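Local coordinates for uncharacterized protein (Bacteroides caccae, PDB 3NO2) that is of unknown function but folds as a six-bladed beta-propeller related in sequence to the Mal s 1 allergen-like family, at residues 165-173 with 213-221. Sequence-based numbering, arbitrary orientation.
Sequences GTPFSSAFL and FFVAQLFPL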
# COMPACT_ATOMS: atom_id res chain seq x y z
N GLY A 165 -7.64 -6.06 13.47
CA GLY A 165 -6.26 -5.79 13.27
C GLY A 165 -5.95 -4.33 13.03
O GLY A 165 -6.47 -3.43 13.69
N THR A 166 -5.04 -4.10 12.07
CA THR A 166 -4.52 -2.79 11.74
C THR A 166 -4.63 -2.61 10.23
O THR A 166 -3.66 -2.82 9.47
CB THR A 166 -3.08 -2.62 12.26
OG1 THR A 166 -2.27 -3.78 11.96
CG2 THR A 166 -3.09 -2.42 13.77
N PRO A 167 -5.82 -2.17 9.78
CA PRO A 167 -6.06 -2.08 8.33
C PRO A 167 -5.05 -1.16 7.63
O PRO A 167 -4.81 -0.04 8.07
CB PRO A 167 -7.47 -1.56 8.24
CG PRO A 167 -8.12 -2.12 9.53
CD PRO A 167 -7.05 -2.07 10.57
N PHE A 168 -4.47 -1.66 6.53
CA PHE A 168 -3.32 -1.06 5.86
C PHE A 168 -3.61 -0.45 4.50
O PHE A 168 -2.96 0.54 4.12
CB PHE A 168 -2.22 -2.14 5.77
CG PHE A 168 -0.98 -1.69 5.03
CD1 PHE A 168 0.06 -1.08 5.71
CD2 PHE A 168 -0.84 -1.86 3.68
CE1 PHE A 168 1.20 -0.63 5.05
CE2 PHE A 168 0.28 -1.40 3.03
CZ PHE A 168 1.28 -0.77 3.71
N SER A 169 -4.54 -1.02 3.73
CA SER A 169 -4.75 -0.63 2.36
C SER A 169 -6.05 -1.22 1.85
O SER A 169 -6.62 -2.13 2.53
CB SER A 169 -3.58 -1.10 1.50
OG SER A 169 -3.74 -0.68 0.14
N SER A 170 -6.50 -0.77 0.70
CA SER A 170 -7.61 -1.40 -0.01
C SER A 170 -7.23 -1.50 -1.49
O SER A 170 -6.44 -0.71 -1.99
CB SER A 170 -8.89 -0.59 0.16
OG SER A 170 -8.85 0.66 -0.45
N ALA A 171 -7.84 -2.45 -2.16
CA ALA A 171 -7.64 -2.61 -3.61
C ALA A 171 -8.93 -3.15 -4.22
O ALA A 171 -9.66 -3.92 -3.60
CB ALA A 171 -6.49 -3.58 -3.95
N PHE A 172 -9.24 -2.71 -5.43
CA PHE A 172 -10.51 -3.07 -6.06
C PHE A 172 -10.40 -4.32 -6.92
O PHE A 172 -9.37 -4.60 -7.55
CB PHE A 172 -10.96 -1.89 -6.90
CG PHE A 172 -11.22 -0.68 -6.07
CD1 PHE A 172 -12.30 -0.64 -5.19
CD2 PHE A 172 -10.36 0.42 -6.14
CE1 PHE A 172 -12.50 0.49 -4.40
CE2 PHE A 172 -10.57 1.52 -5.34
CZ PHE A 172 -11.62 1.56 -4.48
N LEU A 173 -11.49 -5.07 -6.93
CA LEU A 173 -11.66 -6.23 -7.79
C LEU A 173 -12.49 -5.83 -9.01
O LEU A 173 -13.20 -4.81 -8.99
CB LEU A 173 -12.35 -7.35 -7.04
CG LEU A 173 -11.67 -7.85 -5.76
CD1 LEU A 173 -12.52 -8.94 -5.11
CD2 LEU A 173 -10.27 -8.34 -6.18
N PHE A 213 1.97 -12.84 8.15
CA PHE A 213 2.43 -12.00 9.27
C PHE A 213 1.61 -10.70 9.24
O PHE A 213 0.40 -10.77 9.47
CB PHE A 213 3.94 -11.82 9.15
CG PHE A 213 4.68 -13.10 9.44
CD1 PHE A 213 5.04 -13.40 10.74
CD2 PHE A 213 4.91 -14.04 8.49
CE1 PHE A 213 5.69 -14.63 11.05
CE2 PHE A 213 5.56 -15.23 8.80
CZ PHE A 213 5.93 -15.51 10.05
N PHE A 214 2.20 -9.55 8.89
CA PHE A 214 1.40 -8.33 8.75
C PHE A 214 0.99 -8.27 7.30
O PHE A 214 1.84 -8.16 6.40
CB PHE A 214 2.27 -7.12 9.13
CG PHE A 214 1.60 -5.78 9.01
CD1 PHE A 214 1.43 -5.20 7.77
CD2 PHE A 214 1.16 -5.11 10.14
CE1 PHE A 214 0.80 -3.98 7.66
CE2 PHE A 214 0.57 -3.88 10.04
CZ PHE A 214 0.36 -3.31 8.83
N VAL A 215 -0.30 -8.34 7.05
CA VAL A 215 -0.84 -8.34 5.68
C VAL A 215 -0.87 -6.87 5.23
O VAL A 215 -1.70 -6.07 5.69
CB VAL A 215 -2.18 -9.03 5.53
CG1 VAL A 215 -2.72 -8.90 4.10
CG2 VAL A 215 -2.07 -10.48 5.97
N ALA A 216 0.11 -6.52 4.40
CA ALA A 216 0.34 -5.15 3.88
C ALA A 216 -0.33 -5.07 2.48
O ALA A 216 -1.42 -5.62 2.27
CB ALA A 216 1.81 -4.77 3.94
N GLN A 217 0.29 -4.44 1.50
CA GLN A 217 -0.45 -4.17 0.28
C GLN A 217 -0.85 -5.46 -0.44
O GLN A 217 -0.05 -6.42 -0.57
CB GLN A 217 0.36 -3.29 -0.68
CG GLN A 217 -0.47 -2.73 -1.84
CD GLN A 217 0.28 -1.71 -2.66
OE1 GLN A 217 1.38 -1.28 -2.28
NE2 GLN A 217 -0.34 -1.25 -3.76
N LEU A 218 -2.07 -5.42 -0.97
CA LEU A 218 -2.64 -6.44 -1.84
C LEU A 218 -2.75 -5.85 -3.24
O LEU A 218 -3.24 -4.72 -3.39
CB LEU A 218 -4.03 -6.80 -1.32
CG LEU A 218 -4.13 -7.23 0.15
CD1 LEU A 218 -5.63 -7.39 0.52
CD2 LEU A 218 -3.36 -8.50 0.40
N PHE A 219 -2.33 -6.60 -4.26
CA PHE A 219 -2.34 -6.12 -5.61
C PHE A 219 -3.03 -7.15 -6.50
O PHE A 219 -2.43 -8.14 -6.92
CB PHE A 219 -0.94 -5.78 -6.14
CG PHE A 219 -0.97 -4.83 -7.30
CD1 PHE A 219 -1.27 -5.28 -8.55
CD2 PHE A 219 -0.70 -3.51 -7.08
CE1 PHE A 219 -1.31 -4.34 -9.62
CE2 PHE A 219 -0.77 -2.59 -8.15
CZ PHE A 219 -1.10 -3.04 -9.36
N PRO A 220 -4.31 -6.91 -6.79
CA PRO A 220 -5.05 -7.85 -7.68
C PRO A 220 -4.50 -7.88 -9.10
O PRO A 220 -4.08 -6.85 -9.61
CB PRO A 220 -6.47 -7.27 -7.69
CG PRO A 220 -6.59 -6.55 -6.37
CD PRO A 220 -5.23 -5.95 -6.12
N LEU A 221 -4.49 -9.09 -9.66
CA LEU A 221 -3.95 -9.37 -10.98
C LEU A 221 -5.08 -9.78 -11.92
O LEU A 221 -6.09 -10.32 -11.50
CB LEU A 221 -2.88 -10.44 -10.91
CG LEU A 221 -1.70 -10.06 -10.03
CD1 LEU A 221 -0.84 -11.29 -9.72
CD2 LEU A 221 -0.93 -8.91 -10.69
O HOH W 1 -4.05 -3.23 -0.98
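The ring of F168 lies over the backbone of A216. Its CD2 is 3.5 Å from A216 C, and the methyl CB of A216 makes a CH-pi contact with the same ring, 3.9 Å from the centroid and 15° off the normal. CG of F168 is anti to the backbone N (chi1 177°), which carries the ring across to the other strand. CE2 reaches on to Q217 N at 3.4 Å.

The second aromatic is F214. F168 CD1 meets F214 CE1 at 3.6 Å, near the plane of the F214 ring, and the two ring planes are perpendicular. T166 OG1 approaches F214 CE2 at an oblique angle, while its hydrogen bond goes to D184.

Apolar contacts continue at the far end. A171 CB presses on P220 CD at 3.5 Å, a tight carbon pair, and L173 CD2 touches P220 CG.

No direct hydrogen bond joins the segments. One water links them: it donates to S169 OG (2.8 Å) and accepts from L218 N (3.0 Å). S169 OG also bonds to Q129, and Q217 OE1 is held by T270, I271 and Q129.

Strands 169-172 and 214-220 run nearly parallel, at 11°, but are the first strands of successive four-stranded antiparallel sheets. Side chains and a water, not sheet pairing, join these adjacent blades near the centre of the six-bladed beta-propeller.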